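Local coordinates for protein choline dehydrogenase and related flavoproteins (PDB 3Q9T) that oxidises formate as a flavoenzyme of the glucose-methanol-choline oxidoreductase family, with an 8-formyl-FAD cofactor in its catalytic site, at residues K363-D368 and I457-E462; G463-Y468 and M489-D494. All coordinates share one frame; numbering follows the deposited sequence.

Both interactions use helix 454-473, and their centres lie about 9 Å apart. Interaction 1 packs its residues 457-462 against the short helix 362-365 and the turn after it; interaction 2 packs the next six residues, 463-468, against the loop 489-494 that leads from strand 481-485 to helix 494-504. Along the chain they come in series, the first closing before the second opens. They also touch: Tyr364 of interaction 1 packs on Arg465 and Phe466 of interaction 2. One helix thus gathers two separate connections, their centres about 25 and 26 Å from the centre of the chain and away from the FAD-binding residues.

Interaction 1: residues K363-D368 and I457-E462; sequences KYLEKD and IIAMRE
Asp368 sets its CG anti to the backbone N (chi1 180°), which carries the carboxylate across to helix 454-473, while Arg461 leaves its helix with CG also anti to N and bends at chi2 and chi3 to swing its guanidinium toward Asp368. Arg461 NH1 reaches Asp368 OD1 at 3.1 Å, in the guanidinium plane but from above the carboxylate plane. NH2 adds a weak bond to the same OD1, and a water joins OD1 to NH2. Arg461 NH1 also gives an almost straight bond to the anti lone pair of Glu462 OE2 (2.9 Å, 178°), so one cation serves two carboxylates and probably eases their repulsion. Asp368 closes the type I turn from Leu365 and is the N-cap of helix 369-377, where OD2 accepts from Tyr371 N. Ile458 CB lies over one face of the guanidinium, offset toward its rim, and Ile458 CG2 packs on Asp368 CG at 3.7 Å. Leu365 lays CD1 on Ala459 CA at 3.8 Å. Glu462 OE1 sits at the edge of the Tyr364 ring, 3.5 Å from Tyr364 CB; it also takes a water's hydrogen and pairs with Arg465, while Tyr364 OH bonds to Asp469.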
loop_
_atom_site.group_PDB
_atom_site.type_symbol
_atom_site.label_atom_id
_atom_site.label_comp_id
_atom_site.label_asym_id
_atom_site.label_seq_id
_atom_site.Cartn_x
_atom_site.Cartn_y
_atom_site.Cartn_z
ATOM N N LYS A 363 -26.082 5.704 19.776
ATOM C CA LYS A 363 -27.162 6.334 19.039
ATOM C C LYS A 363 -26.736 6.597 17.592
ATOM O O LYS A 363 -27.575 6.701 16.710
ATOM C CB LYS A 363 -27.627 7.603 19.728
ATOM C CG LYS A 363 -26.726 8.809 19.458
ATOM C CD LYS A 363 -27.082 9.972 20.364
ATOM C CE LYS A 363 -26.446 11.272 19.897
ATOM N NZ LYS A 363 -26.770 12.366 20.847
ATOM N N TYR A 364 -25.433 6.674 17.340
ATOM C CA TYR A 364 -24.976 6.770 15.956
ATOM C C TYR A 364 -25.066 5.405 15.299
ATOM O O TYR A 364 -25.489 5.280 14.148
ATOM C CB TYR A 364 -23.545 7.270 15.875
ATOM C CG TYR A 364 -23.373 8.703 16.278
ATOM C CD1 TYR A 364 -23.402 9.078 17.620
ATOM C CD2 TYR A 364 -23.168 9.689 15.320
ATOM C CE1 TYR A 364 -23.238 10.398 17.989
ATOM C CE2 TYR A 364 -22.999 11.009 15.681
ATOM C CZ TYR A 364 -23.026 11.357 17.010
ATOM O OH TYR A 364 -22.870 12.675 17.350
ATOM N N LEU A 365 -24.650 4.382 16.035
ATOM C CA LEU A 365 -24.653 3.026 15.514
ATOM C C LEU A 365 -26.088 2.648 15.133
ATOM O O LEU A 365 -26.326 2.089 14.058
ATOM C CB LEU A 365 -24.083 2.049 16.550
ATOM C CG LEU A 365 -22.638 1.503 16.509
ATOM C CD1 LEU A 365 -21.731 2.102 15.466
ATOM C CD2 LEU A 365 -21.995 1.592 17.884
ATOM N N GLU A 366 -27.038 2.989 16.003
ATOM C CA GLU A 366 -28.440 2.590 15.838
ATOM C C GLU A 366 -29.051 3.115 14.553
ATOM O O GLU A 366 -30.048 2.580 14.071
ATOM C CB GLU A 366 -29.299 3.057 17.023
ATOM C CG GLU A 366 -28.906 2.477 18.373
ATOM C CD GLU A 366 -29.295 1.022 18.537
ATOM O OE1 GLU A 366 -29.520 0.587 19.687
ATOM O OE2 GLU A 366 -29.373 0.308 17.520
ATOM N N LYS A 367 -28.457 4.162 13.997
ATOM C CA LYS A 367 -28.964 4.749 12.768
ATOM C C LYS A 367 -28.548 3.961 11.530
ATOM O O LYS A 367 -28.998 4.256 10.429
ATOM C CB LYS A 367 -28.504 6.205 12.633
ATOM C CG LYS A 367 -29.097 7.150 13.673
ATOM C CD LYS A 367 -28.708 8.587 13.381
ATOM C CE LYS A 367 -28.999 9.493 14.567
ATOM N NZ LYS A 367 -28.418 10.855 14.362
ATOM N N ASP A 368 -27.683 2.966 11.692
ATOM C CA ASP A 368 -27.233 2.209 10.531
ATOM C C ASP A 368 -27.981 0.880 10.461
ATOM O O ASP A 368 -27.908 0.073 11.391
ATOM C CB ASP A 368 -25.720 1.985 10.595
ATOM C CG ASP A 368 -25.196 1.190 9.413
ATOM O OD1 ASP A 368 -24.722 1.825 8.442
ATOM O OD2 ASP A 368 -25.256 -0.067 9.463
ATOM N N ILE A 457 -15.928 -0.865 10.014
ATOM C CA ILE A 457 -15.917 0.306 9.144
ATOM C C ILE A 457 -17.075 1.226 9.541
ATOM O O ILE A 457 -16.924 2.440 9.639
ATOM C CB ILE A 457 -16.056 -0.086 7.639
ATOM C CG1 ILE A 457 -14.865 -0.948 7.188
ATOM C CG2 ILE A 457 -16.201 1.154 6.765
ATOM C CD1 ILE A 457 -14.930 -1.385 5.715
ATOM N N ILE A 458 -18.229 0.628 9.794
ATOM C CA ILE A 458 -19.419 1.398 10.164
ATOM C C ILE A 458 -19.204 2.133 11.486
ATOM O O ILE A 458 -19.568 3.295 11.614
ATOM C CB ILE A 458 -20.672 0.495 10.230
ATOM C CG1 ILE A 458 -21.063 0.092 8.815
ATOM C CG2 ILE A 458 -21.819 1.189 10.952
ATOM C CD1 ILE A 458 -21.782 -1.215 8.728
ATOM N N ALA A 459 -18.590 1.465 12.456
ATOM C CA ALA A 459 -18.296 2.107 13.730
ATOM C C ALA A 459 -17.275 3.235 13.553
ATOM O O ALA A 459 -17.448 4.334 14.096
ATOM C CB ALA A 459 -17.793 1.079 14.754
ATOM N N MET A 460 -16.218 2.972 12.787
ATOM C CA MET A 460 -15.183 3.983 12.587
ATOM C C MET A 460 -15.762 5.205 11.908
ATOM O O MET A 460 -15.494 6.333 12.319
ATOM C CB MET A 460 -13.984 3.453 11.792
ATOM C CG MET A 460 -12.928 4.531 11.552
ATOM S SD MET A 460 -12.225 5.115 13.109
ATOM C CE MET A 460 -10.907 3.883 13.363
ATOM N N ARG A 461 -16.563 4.977 10.872
ATOM C CA ARG A 461 -17.322 6.060 10.234
ATOM C C ARG A 461 -18.102 6.869 11.284
ATOM O O ARG A 461 -18.003 8.097 11.355
ATOM C CB ARG A 461 -18.297 5.478 9.211
ATOM C CG ARG A 461 -19.124 6.507 8.450
ATOM C CD ARG A 461 -20.581 6.100 8.500
ATOM N NE ARG A 461 -20.828 4.946 7.668
ATOM C CZ ARG A 461 -21.843 4.103 7.805
ATOM N NH1 ARG A 461 -22.750 4.258 8.770
ATOM N NH2 ARG A 461 -21.946 3.093 6.949
ATOM N N GLU A 462 -18.879 6.172 12.101
ATOM C CA GLU A 462 -19.725 6.846 13.085
ATOM C C GLU A 462 -18.957 7.549 14.203
ATOM O O GLU A 462 -19.475 8.484 14.807
ATOM C CB GLU A 462 -20.767 5.881 13.653
ATOM C CG GLU A 462 -21.757 5.401 12.584
ATOM C CD GLU A 462 -22.378 6.566 11.833
ATOM O OE1 GLU A 462 -22.741 7.558 12.499
ATOM O OE2 GLU A 462 -22.476 6.507 10.591
HETATM O O HOH W 1 -25.226 8.382 12.665
HETATM O O HOH W 2 -23.433 1.000 6.064
#

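Interaction 2: residues G463-Y468 and M489-D494; sequences GIRFSY and MPLDSD
Leu491 CD2 sits over the centre of one face of the Tyr468 ring, a CH-pi contact 4.0 Å from CD2 to the ring centroid and 11° off the normal. Met489 CB comes in obliquely at the far end of the same ring, 3.4 Å from Tyr468 OH, and that hydroxyl is hydrogen-bonded to Glu484. The second flat group, the guanidinium of Arg465, has Leu491 CD1 over one face and two oxygens at its edge, Leu491 O and a water. In the conformer given here, Arg465 NH1 donates to Leu491 O at 3.0 Å along a nearly straight line (171°), keeping the oxygen in the guanidinium plane but approaching from above the carbonyl plane. The water accepts from NH2 and donates to both Leu491 O and the Asp494 carboxylate. Arg465 NH2 and Asp494 OD1 themselves stay 4.2 Å apart, too far for a salt bridge, so the opposite charges are linked through the water. Deeper in, Ile464 CG2 meets Met489 CG at 3.8 Å, with the two side chains crossing at about a right angle. The loop comes from strand 481-485 and packs along helix 454-473, within the C-terminal GMC oxidoreductase region; its course is set by an inverse gamma turn centred on Pro490 and a type I turn from Pro490 to Ser493, whose side chain N-caps helix 494-504.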
loop_
_atom_site.group_PDB
_atom_site.type_symbol
_atom_site.label_atom_id
_atom_site.label_comp_id
_atom_site.label_asym_id
_atom_site.label_seq_id
_atom_site.Cartn_x
_atom_site.Cartn_y
_atom_site.Cartn_z
ATOM N N GLY A 463 -17.727 7.109 14.480
ATOM C CA GLY A 463 -16.917 7.765 15.496
ATOM C C GLY A 463 -16.268 9.033 14.963
ATOM O O GLY A 463 -15.993 9.970 15.708
ATOM N N ILE A 464 -15.980 9.041 13.666
ATOM C CA ILE A 464 -15.625 10.259 12.973
ATOM C C ILE A 464 -16.837 11.215 13.011
ATOM O O ILE A 464 -16.686 12.390 13.323
ATOM C CB ILE A 464 -15.206 9.960 11.514
ATOM C CG1 ILE A 464 -13.991 9.022 11.487
ATOM C CG2 ILE A 464 -14.879 11.247 10.756
ATOM C CD1 ILE A 464 -13.613 8.545 10.064
ATOM N N ARG A 465 -18.043 10.721 12.729
ATOM C CA ARG A 465 -19.213 11.606 12.739
ATOM C C ARG A 465 -19.413 12.210 14.140
ATOM O O ARG A 465 -19.542 13.426 14.285
ATOM C CB ARG A 465 -20.477 10.896 12.256
ATOM C CG ARG A 465 -21.614 11.872 11.871
ATOM C CD ARG A 465 -22.922 11.124 11.603
ATOM N NE ARG A 465 -22.690 9.954 10.766
ATOM C CZ ARG A 465 -22.453 9.999 9.458
ATOM N NH1 ARG A 465 -22.428 11.169 8.822
ATOM N NH2 ARG A 465 -22.232 8.871 8.786
ATOM N N PHE A 466 -19.411 11.367 15.167
ATOM C CA PHE A 466 -19.471 11.854 16.542
ATOM C C PHE A 466 -18.430 12.951 16.805
ATOM O O PHE A 466 -18.758 13.973 17.404
ATOM C CB PHE A 466 -19.284 10.702 17.526
ATOM C CG PHE A 466 -19.057 11.139 18.946
ATOM C CD1 PHE A 466 -20.067 11.017 19.892
ATOM C CD2 PHE A 466 -17.823 11.654 19.345
ATOM C CE1 PHE A 466 -19.860 11.410 21.207
ATOM C CE2 PHE A 466 -17.606 12.050 20.650
ATOM C CZ PHE A 466 -18.623 11.926 21.589
ATOM N N SER A 467 -17.186 12.743 16.364
ATOM C CA SER A 467 -16.132 13.729 16.596
ATOM C C SER A 467 -16.397 15.045 15.874
ATOM O O SER A 467 -16.118 16.119 16.419
ATOM C CB SER A 467 -14.744 13.200 16.209
ATOM O OG SER A 467 -14.437 12.014 16.903
ATOM N N TYR A 468 -16.907 14.949 14.645
ATOM C CA TYR A 468 -17.258 16.118 13.836
ATOM C C TYR A 468 -18.406 16.927 14.456
ATOM O O TYR A 468 -18.322 18.155 14.580
ATOM C CB TYR A 468 -17.582 15.694 12.392
ATOM C CG TYR A 468 -16.401 15.868 11.471
ATOM C CD1 TYR A 468 -16.384 16.875 10.505
ATOM C CD2 TYR A 468 -15.275 15.064 11.604
ATOM C CE1 TYR A 468 -15.285 17.054 9.670
ATOM C CE2 TYR A 468 -14.169 15.230 10.770
ATOM C CZ TYR A 468 -14.179 16.228 9.809
ATOM O OH TYR A 468 -13.091 16.395 8.989
ATOM N N MET A 489 -13.969 15.684 4.916
ATOM C CA MET A 489 -14.354 14.331 5.281
ATOM C C MET A 489 -15.737 14.076 4.687
ATOM O O MET A 489 -16.678 14.803 4.971
ATOM C CB MET A 489 -14.346 14.162 6.815
ATOM C CG MET A 489 -14.609 12.728 7.294
ATOM S SD MET A 489 -13.226 11.604 6.966
ATOM C CE MET A 489 -12.058 12.259 8.151
ATOM N N PRO A 490 -15.859 13.046 3.838
ATOM C CA PRO A 490 -17.091 12.832 3.062
ATOM C C PRO A 490 -18.234 12.244 3.889
ATOM O O PRO A 490 -18.842 11.248 3.492
ATOM C CB PRO A 490 -16.644 11.822 1.999
ATOM C CG PRO A 490 -15.568 11.020 2.704
ATOM C CD PRO A 490 -14.824 12.035 3.539
ATOM N N LEU A 491 -18.521 12.849 5.032
ATOM C CA LEU A 491 -19.524 12.301 5.945
ATOM C C LEU A 491 -20.907 12.180 5.325
ATOM O O LEU A 491 -21.790 11.537 5.906
ATOM C CB LEU A 491 -19.648 13.144 7.217
ATOM C CG LEU A 491 -18.807 12.825 8.456
ATOM C CD1 LEU A 491 -18.549 11.319 8.640
ATOM C CD2 LEU A 491 -17.523 13.605 8.410
ATOM N N ASP A 492 -21.114 12.801 4.167
ATOM C CA ASP A 492 -22.457 12.810 3.590
ATOM C C ASP A 492 -22.746 11.546 2.799
ATOM O O ASP A 492 -23.875 11.314 2.362
ATOM C CB ASP A 492 -22.735 14.080 2.779
ATOM C CG ASP A 492 -21.845 14.223 1.538
ATOM O OD1 ASP A 492 -22.010 15.237 0.825
ATOM O OD2 ASP A 492 -20.993 13.356 1.262
ATOM N N SER A 493 -21.728 10.702 2.663
ATOM C CA SER A 493 -21.841 9.510 1.824
ATOM C C SER A 493 -21.281 8.273 2.502
ATOM O O SER A 493 -20.069 8.161 2.715
ATOM C CB SER A 493 -21.137 9.734 0.476
ATOM O OG SER A 493 -20.989 8.523 -0.247
ATOM N N ASP A 494 -22.158 7.330 2.828
ATOM C CA ASP A 494 -21.694 6.089 3.418
ATOM C C ASP A 494 -20.659 5.462 2.516
ATOM O O ASP A 494 -19.654 4.923 2.983
ATOM C CB ASP A 494 -22.871 5.134 3.647
ATOM C CG ASP A 494 -23.717 5.541 4.844
ATOM O OD1 ASP A 494 -23.349 6.527 5.514
ATOM O OD2 ASP A 494 -24.732 4.879 5.123
HETATM O O HOH W 3 -21.603 8.766 5.997
#